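Local atomic coordinates of GCN5-related N-acetyltransferase (Kribbella flavida, PDB entry 4MY0), a protein that probably transfers the acetyl group of acetyl-CoA to an amino group of aminoglycosides, as a member of the GCN5-related N-acetyltransferase family. Residues 102-107 and 130-135; 106-111 and 283-288. All coordinates share one frame; numbering follows the deposited sequence. Where two conformers were deposited one is given.

Contact 1: residues 102-107 and 130-135; sequences LLMRGV and RHLGYE. With AC8 ([(2R,3R,4R,5R)-5-(6-amino-9H-purin-9-yl)-3,4-bis(phosphonooxy)tetrahydrofuran-2-yl]methyl (3R)-3-hydroxy-2,2-dimethyl-4-oxo-4-({3-oxo-3-[(2-sulfanylethyl)amino]propyl}amino)butyl dihydrogen diphosphate), chain L.
L132 lays its two methyls against neighbouring residues of helix 99-113, and the contact is almost wholly apolar. CD1 presses on CB of selenomethionine M104 (L132 CD1 to M104 CB 3.4 Å), a tight fit for two carbons. CD2 lies against the aliphatic base of R105, 3.8 Å from R105 CG, and both pairs of side chains cross at about a right angle. M104 bends at chi2 and chi3 (-63° and -52°), which carries its methyl to the phenol end of Y134, with M104 CE 3.9 Å from Y134 OH. That hydroxyl is hydrogen-bonded to OG of S119.

No hydrogen bond crosses between the segments; a salt bridge lies within 130-135. R130 grips E135 side-on, NE to OE2 (3.0 Å) and NH2 to OE1 (3.1 Å), and R346 is a second partner of E135. H131 has two conformers; in one, NE2 donates to O9A of the AC8 3'-phosphate at 2.9 Å, a less certain bond.

Helix 126-131 ends in a Schellman motif, with G133 at positive phi (109°) and its N bonded back to R130 O. This is cofactor-site architecture of the GNAT fold: helix 99-113 follows the RxxGxG loop that binds the CoA pyrophosphate, and the end of the following short helix can reach the 3'-phosphate through H131.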
loop_
_atom_site.group_PDB
_atom_site.type_symbol
_atom_site.label_atom_id
_atom_site.label_comp_id
_atom_site.label_asym_id
_atom_site.label_seq_id
_atom_site.Cartn_x
_atom_site.Cartn_y
_atom_site.Cartn_z
ATOM N N LEU C 102 -23.580 27.173 -21.809
ATOM C CA LEU C 102 -24.331 27.389 -23.045
ATOM C C LEU C 102 -24.788 26.018 -23.575
ATOM O O LEU C 102 -25.934 25.847 -23.992
ATOM C CB LEU C 102 -23.448 28.142 -24.052
ATOM C CG LEU C 102 -23.876 28.665 -25.435
ATOM C CD1 LEU C 102 -23.711 27.608 -26.456
ATOM C CD2 LEU C 102 -25.314 29.232 -25.482
ATOM N N LEU C 103 -23.884 25.049 -23.526
ATOM C CA LEU C 103 -24.170 23.674 -23.919
ATOM C C LEU C 103 -25.322 23.118 -23.093
ATOM O O LEU C 103 -26.280 22.574 -23.634
ATOM C CB LEU C 103 -22.946 22.797 -23.633
ATOM C CG LEU C 103 -22.631 21.533 -24.442
ATOM C CD1 LEU C 103 -21.915 20.490 -23.580
ATOM C CD2 LEU C 103 -23.824 20.936 -25.164
HETATM N N MSE C 104 -25.193 23.213 -21.773
HETATM C CA MSE C 104 -26.164 22.584 -20.874
HETATM C C MSE C 104 -27.555 23.242 -20.955
HETATM O O MSE C 104 -28.581 22.567 -20.823
HETATM C CB MSE C 104 -25.634 22.600 -19.450
HETATM C CG MSE C 104 -24.492 21.608 -19.179
HETATM SE SE MSE C 104 -25.169 19.767 -19.461
HETATM C CE MSE C 104 -26.775 19.868 -18.311
ATOM N N ARG C 105 -27.599 24.553 -21.183
ATOM C CA ARG C 105 -28.892 25.194 -21.423
ATOM C C ARG C 105 -29.549 24.637 -22.682
ATOM O O ARG C 105 -30.762 24.421 -22.703
ATOM C CB ARG C 105 -28.759 26.711 -21.501
ATOM C CG ARG C 105 -28.487 27.322 -20.135
ATOM C CD ARG C 105 -28.284 28.818 -20.206
ATOM N NE ARG C 105 -27.704 29.311 -18.956
ATOM C CZ ARG C 105 -26.518 29.909 -18.870
ATOM N NH1 ARG C 105 -25.793 30.106 -19.966
ATOM N NH2 ARG C 105 -26.063 30.324 -17.692
ATOM N N GLY C 106 -28.747 24.387 -23.720
ATOM C CA GLY C 106 -29.258 23.757 -24.928
ATOM C C GLY C 106 -29.726 22.342 -24.624
ATOM O O GLY C 106 -30.738 21.885 -25.158
ATOM N N VAL C 107 -28.993 21.654 -23.754
ATOM C CA VAL C 107 -29.364 20.304 -23.338
ATOM C C VAL C 107 -30.705 20.269 -22.590
ATOM O O VAL C 107 -31.570 19.424 -22.872
ATOM C CB VAL C 107 -28.252 19.643 -22.493
ATOM C CG1 VAL C 107 -28.788 18.431 -21.755
ATOM C CG2 VAL C 107 -27.075 19.246 -23.367
ATOM N N ARG C 130 -25.167 22.951 -10.225
ATOM C CA ARG C 130 -25.967 23.689 -9.250
ATOM C C ARG C 130 -26.400 25.055 -9.805
ATOM O O ARG C 130 -27.524 25.480 -9.580
ATOM C CB ARG C 130 -25.198 23.842 -7.930
ATOM C CG ARG C 130 -25.182 22.553 -7.117
ATOM C CD ARG C 130 -24.400 22.678 -5.812
ATOM N NE ARG C 130 -24.725 21.535 -4.956
ATOM C CZ ARG C 130 -23.893 21.004 -4.067
ATOM N NH1 ARG C 130 -22.682 21.516 -3.918
ATOM N NH2 ARG C 130 -24.276 19.963 -3.332
ATOM N N HIS C 131 -25.504 25.733 -10.519
ATOM C CA HIS C 131 -25.856 26.992 -11.182
ATOM C C HIS C 131 -27.013 26.794 -12.162
ATOM O O HIS C 131 -27.842 27.681 -12.340
ATOM C CB HIS C 131 -24.642 27.570 -11.925
ATOM C CG HIS C 131 -23.668 28.283 -11.039
ATOM N ND1 HIS C 131 -24.065 29.082 -9.990
ATOM C CD2 HIS C 131 -22.315 28.320 -11.048
ATOM C CE1 HIS C 131 -23.000 29.572 -9.384
ATOM N NE2 HIS C 131 -21.925 29.126 -10.008
ATOM N N LEU C 132 -27.072 25.621 -12.791
ATOM C CA LEU C 132 -28.147 25.322 -13.749
ATOM C C LEU C 132 -29.398 24.749 -13.094
ATOM O O LEU C 132 -30.395 24.486 -13.779
ATOM C CB LEU C 132 -27.652 24.336 -14.810
ATOM C CG LEU C 132 -26.658 24.948 -15.788
ATOM C CD1 LEU C 132 -25.763 23.867 -16.306
ATOM C CD2 LEU C 132 -27.391 25.630 -16.926
ATOM N N GLY C 133 -29.352 24.523 -11.782
ATOM C CA GLY C 133 -30.544 24.103 -11.077
ATOM C C GLY C 133 -30.590 22.663 -10.590
ATOM O O GLY C 133 -31.582 22.265 -9.986
ATOM N N TYR C 134 -29.535 21.882 -10.827
ATOM C CA TYR C 134 -29.512 20.503 -10.356
ATOM C C TYR C 134 -29.155 20.447 -8.869
ATOM O O TYR C 134 -28.440 21.320 -8.363
ATOM C CB TYR C 134 -28.465 19.691 -11.122
ATOM C CG TYR C 134 -28.840 19.329 -12.550
ATOM C CD1 TYR C 134 -29.289 18.045 -12.866
ATOM C CD2 TYR C 134 -28.705 20.253 -13.590
ATOM C CE1 TYR C 134 -29.613 17.696 -14.180
ATOM C CE2 TYR C 134 -29.019 19.911 -14.903
ATOM C CZ TYR C 134 -29.476 18.630 -15.194
ATOM O OH TYR C 134 -29.803 18.281 -16.500
ATOM N N GLU C 135 -29.628 19.417 -8.173
ATOM C CA GLU C 135 -29.162 19.168 -6.807
ATOM C C GLU C 135 -29.083 17.667 -6.579
ATOM O O GLU C 135 -29.762 16.904 -7.275
ATOM C CB GLU C 135 -30.083 19.831 -5.766
ATOM C CG GLU C 135 -29.479 19.904 -4.336
ATOM C CD GLU C 135 -27.994 20.295 -4.348
ATOM O OE1 GLU C 135 -27.134 19.379 -4.262
ATOM O OE2 GLU C 135 -27.685 21.509 -4.467
HETATM N N1A AC8 L . -14.065 23.513 -10.581
HETATM O O1A AC8 L . -19.907 27.387 -18.212
HETATM P P1A AC8 L . -18.553 27.382 -17.517
HETATM C C1B AC8 L . -17.527 26.629 -12.708
HETATM S S1P AC8 L . -19.803 15.979 -15.548
HETATM C C2A AC8 L . -14.828 24.451 -9.990
HETATM O O2A AC8 L . -17.486 28.290 -18.060
HETATM P P2A AC8 L . -17.119 25.080 -18.485
HETATM C C2B AC8 L . -17.208 27.993 -13.275
HETATM O O2B AC8 L . -16.374 28.721 -12.364
HETATM O O2C AC8 L . -16.018 30.769 -13.768
HETATM C C2P AC8 L . -18.518 17.096 -16.207
HETATM N N3A AC8 L . -15.686 25.185 -10.714
HETATM O O3A AC8 L . -18.094 25.851 -17.463
HETATM C C3B AC8 L . -18.607 28.602 -13.412
HETATM O O3B AC8 L . -19.049 29.044 -12.124
HETATM P P3B AC8 L . -19.044 30.582 -11.601
HETATM O O3C AC8 L . -14.287 28.947 -13.683
HETATM C C3P AC8 L . -17.681 16.143 -17.031
HETATM C C4A AC8 L . -15.791 24.979 -12.055
HETATM O O4A AC8 L . -17.382 25.573 -19.892
HETATM C C4B AC8 L . -19.506 27.423 -13.730
HETATM O O4B AC8 L . -18.781 26.264 -13.303
HETATM O O4C AC8 L . -14.675 30.385 -11.646
HETATM P P4C AC8 L . -15.263 29.787 -12.902
HETATM N N4P AC8 L . -16.502 16.685 -17.701
HETATM C C5A AC8 L . -15.019 24.011 -12.680
HETATM O O5A AC8 L . -15.732 25.108 -17.912
HETATM C C5B AC8 L . -19.829 27.302 -15.216
HETATM O O5B AC8 L . -18.679 27.703 -15.951
HETATM C C5P AC8 L . -15.348 17.086 -17.178
HETATM O O5P AC8 L . -15.173 17.109 -15.965
HETATM C C6A AC8 L . -14.137 23.263 -11.908
HETATM N N6A AC8 L . -13.356 22.307 -12.475
HETATM O O6A AC8 L . -17.670 23.580 -18.337
HETATM C C6P AC8 L . -14.282 17.486 -18.172
HETATM N N7A AC8 L . -15.318 24.029 -14.001
HETATM O O7A AC8 L . -17.672 31.150 -11.874
HETATM C C7P AC8 L . -13.341 18.614 -17.728
HETATM C C8A AC8 L . -16.265 24.984 -14.186
HETATM O O8A AC8 L . -20.157 31.248 -12.386
HETATM N N8P AC8 L . -14.140 19.839 -17.627
HETATM N N9A AC8 L . -16.534 25.564 -12.998
HETATM O O9A AC8 L . -19.326 30.427 -10.122
HETATM C C9P AC8 L . -14.917 20.392 -18.557
HETATM O O9P AC8 L . -15.015 19.888 -19.664
HETATM C CAP AC8 L . -15.668 21.672 -18.233
HETATM O OAP AC8 L . -14.836 22.543 -17.464
HETATM C CBP AC8 L . -16.967 21.457 -17.446
HETATM C CCP AC8 L . -17.556 22.839 -17.118
HETATM C CDP AC8 L . -17.972 20.675 -18.286
HETATM C CEP AC8 L . -16.715 20.717 -16.143
#

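Contact 2: residues 106-111 and 283-288; sequences GVLERS and RLLDAP
The carbonyl oxygen of V107 takes two bonds from S111, the residue whose CB touches L285 across the contact. S111 N reaches V107 O at 2.9 Å as the ordinary helical bond, and S111 OG reaches V107 O at 3.0 Å from the other face of the carbonyl, well above its plane. With OG turned beside the backbone N (chi1 -59°), the hydroxyl is spent on its own helix, and S111 meets 283-288 through carbon: S111 CB to L285 CD1 is 3.6 Å.

L285 spans one turn of that helix, from S111 to L108. Its other methyl meets L108, one turn back from S111, with L285 CD2 to L108 CD2 at 3.7 Å, and the two side chains run slantwise to each other. The remaining methyl of L108 rests on the R283 side chain instead, with L108 CD1 3.8 Å from R283 NE, and the two side chains cross at about a right angle.

R283 leaves the strand with CG anti to the backbone N (chi1 -167°) and stays extended as far as NE, which sets the NE end of the guanidinium against L108 CD1. Beyond it NH1 turns back to the next residue's carbonyl, R283 NH1 to L284 O 2.8 Å, a bent bond (132° at the hydrogen) that lies near the guanidinium plane. NE is hydrogen-bonded to the carbonyl of L132, and NH2 forms a salt bridge with D310.

All four touching residues are buried. Across the contact the helix meets the strand end and the loop after it through methyl groups and S111 CB, with no hydrogen bond between them, while the buried guanidinium has an acceptor for each of its three nitrogens; the D310 carboxylate probably favours its positive charge.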
loop_
_atom_site.group_PDB
_atom_site.type_symbol
_atom_site.label_atom_id
_atom_site.label_comp_id
_atom_site.label_asym_id
_atom_site.label_seq_id
_atom_site.Cartn_x
_atom_site.Cartn_y
_atom_site.Cartn_z
ATOM N N GLY C 106 -28.747 24.387 -23.720
ATOM C CA GLY C 106 -29.258 23.757 -24.928
ATOM C C GLY C 106 -29.726 22.342 -24.624
ATOM O O GLY C 106 -30.738 21.885 -25.158
ATOM N N VAL C 107 -28.993 21.654 -23.754
ATOM C CA VAL C 107 -29.364 20.304 -23.338
ATOM C C VAL C 107 -30.705 20.269 -22.590
ATOM O O VAL C 107 -31.570 19.424 -22.872
ATOM C CB VAL C 107 -28.252 19.643 -22.493
ATOM C CG1 VAL C 107 -28.788 18.431 -21.755
ATOM C CG2 VAL C 107 -27.075 19.246 -23.367
ATOM N N LEU C 108 -30.888 21.190 -21.650
ATOM C CA LEU C 108 -32.151 21.265 -20.917
ATOM C C LEU C 108 -33.299 21.589 -21.854
ATOM O O LEU C 108 -34.394 21.038 -21.731
ATOM C CB LEU C 108 -32.080 22.323 -19.828
ATOM C CG LEU C 108 -31.171 22.022 -18.636
ATOM C CD1 LEU C 108 -31.336 23.101 -17.579
ATOM C CD2 LEU C 108 -31.452 20.655 -18.046
ATOM N N GLU C 109 -33.059 22.489 -22.794
ATOM C CA GLU C 109 -34.108 22.844 -23.740
ATOM C C GLU C 109 -34.497 21.647 -24.620
ATOM O O GLU C 109 -35.687 21.372 -24.815
ATOM C CB GLU C 109 -33.686 24.046 -24.589
ATOM C CG GLU C 109 -34.866 24.716 -25.273
ATOM C CD GLU C 109 -36.012 24.995 -24.301
ATOM O OE1 GLU C 109 -35.750 25.506 -23.185
ATOM O OE2 GLU C 109 -37.178 24.692 -24.645
ATOM N N ARG C 110 -33.504 20.918 -25.127
ATOM C CA ARG C 110 -33.794 19.734 -25.949
ATOM C C ARG C 110 -34.569 18.702 -25.119
ATOM O O ARG C 110 -35.562 18.133 -25.580
ATOM C CB ARG C 110 -32.497 19.125 -26.506
ATOM C CG ARG C 110 -32.692 17.845 -27.338
ATOM C CD ARG C 110 -33.626 18.071 -28.543
ATOM N NE ARG C 110 -33.212 19.214 -29.356
ATOM C CZ ARG C 110 -32.243 19.176 -30.269
ATOM N NH1 ARG C 110 -31.580 18.045 -30.500
ATOM N NH2 ARG C 110 -31.929 20.268 -30.953
ATOM N N SER C 111 -34.129 18.479 -23.884
ATOM C CA SER C 111 -34.843 17.553 -22.994
ATOM C C SER C 111 -36.319 17.938 -22.776
ATOM O O SER C 111 -37.194 17.073 -22.820
ATOM C CB SER C 111 -34.121 17.415 -21.663
ATOM O OG SER C 111 -32.792 16.927 -21.847
ATOM N N ARG C 283 -32.879 17.283 -11.625
ATOM C CA ARG C 283 -33.533 18.572 -11.858
ATOM C C ARG C 283 -34.946 18.367 -12.413
ATOM O O ARG C 283 -35.151 17.493 -13.254
ATOM C CB ARG C 283 -32.729 19.426 -12.842
ATOM C CG ARG C 283 -33.189 20.884 -12.885
ATOM C CD ARG C 283 -32.857 21.577 -14.217
ATOM N NE ARG C 283 -32.729 23.028 -14.038
ATOM C CZ ARG C 283 -33.755 23.861 -13.863
ATOM N NH1 ARG C 283 -35.003 23.401 -13.840
ATOM N NH2 ARG C 283 -33.537 25.162 -13.701
ATOM N N LEU C 284 -35.917 19.155 -11.950
ATOM C CA LEU C 284 -37.238 19.142 -12.584
ATOM C C LEU C 284 -37.261 20.106 -13.785
ATOM O O LEU C 284 -36.857 21.269 -13.669
ATOM C CB LEU C 284 -38.352 19.515 -11.598
ATOM C CG LEU C 284 -38.604 18.733 -10.304
ATOM C CD1 LEU C 284 -40.093 18.629 -10.035
ATOM C CD2 LEU C 284 -37.939 17.360 -10.250
ATOM N N LEU C 285 -37.721 19.623 -14.935
ATOM C CA LEU C 285 -37.853 20.465 -16.128
ATOM C C LEU C 285 -39.294 20.923 -16.377
ATOM O O LEU C 285 -39.523 21.983 -16.973
ATOM C CB LEU C 285 -37.359 19.720 -17.368
ATOM C CG LEU C 285 -35.980 19.078 -17.298
ATOM C CD1 LEU C 285 -35.667 18.388 -18.611
ATOM C CD2 LEU C 285 -34.947 20.137 -16.977
ATOM N N ASP C 286 -40.257 20.098 -15.960
ATOM C CA ASP C 286 -41.682 20.414 -16.107
ATOM C C ASP C 286 -42.369 19.903 -14.835
ATOM O O ASP C 286 -42.849 18.768 -14.795
ATOM C CB ASP C 286 -42.248 19.729 -17.369
ATOM C CG ASP C 286 -43.769 19.920 -17.543
ATOM O OD1 ASP C 286 -44.273 19.578 -18.638
ATOM O OD2 ASP C 286 -44.469 20.393 -16.612
ATOM N N ALA C 287 -42.417 20.741 -13.802
ATOM C CA ALA C 287 -42.862 20.295 -12.483
ATOM C C ALA C 287 -44.283 19.714 -12.417
ATOM O O ALA C 287 -44.482 18.693 -11.756
ATOM C CB ALA C 287 -42.659 21.397 -11.424
ATOM N N PRO C 288 -45.275 20.354 -13.083
ATOM C CA PRO C 288 -46.601 19.721 -13.027
ATOM C C PRO C 288 -46.580 18.307 -13.585
ATOM O O PRO C 288 -47.225 17.422 -13.015
ATOM C CB PRO C 288 -47.469 20.630 -13.913
ATOM C CG PRO C 288 -46.833 21.979 -13.785
ATOM C CD PRO C 288 -45.336 21.700 -13.689
#

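In the fold
Contacts 1 and 2 lie about 9 Å apart, centre to centre, and use successive parts of helix 99-113, sharing G106 and V107. Along the chain the helix comes first, then 130-135, and much later 283-288, which starts at the end of strand 274-284. That strand pairs antiparallel with both 118-121 and 135-146, bringing the distant segment beside the first. Y134 of contact 1 packs against L108 and R283 of contact 2, so the two join without a break. One helix thus links the cofactor pocket of the N-terminal GNAT domain to the buried end of strand 274-284.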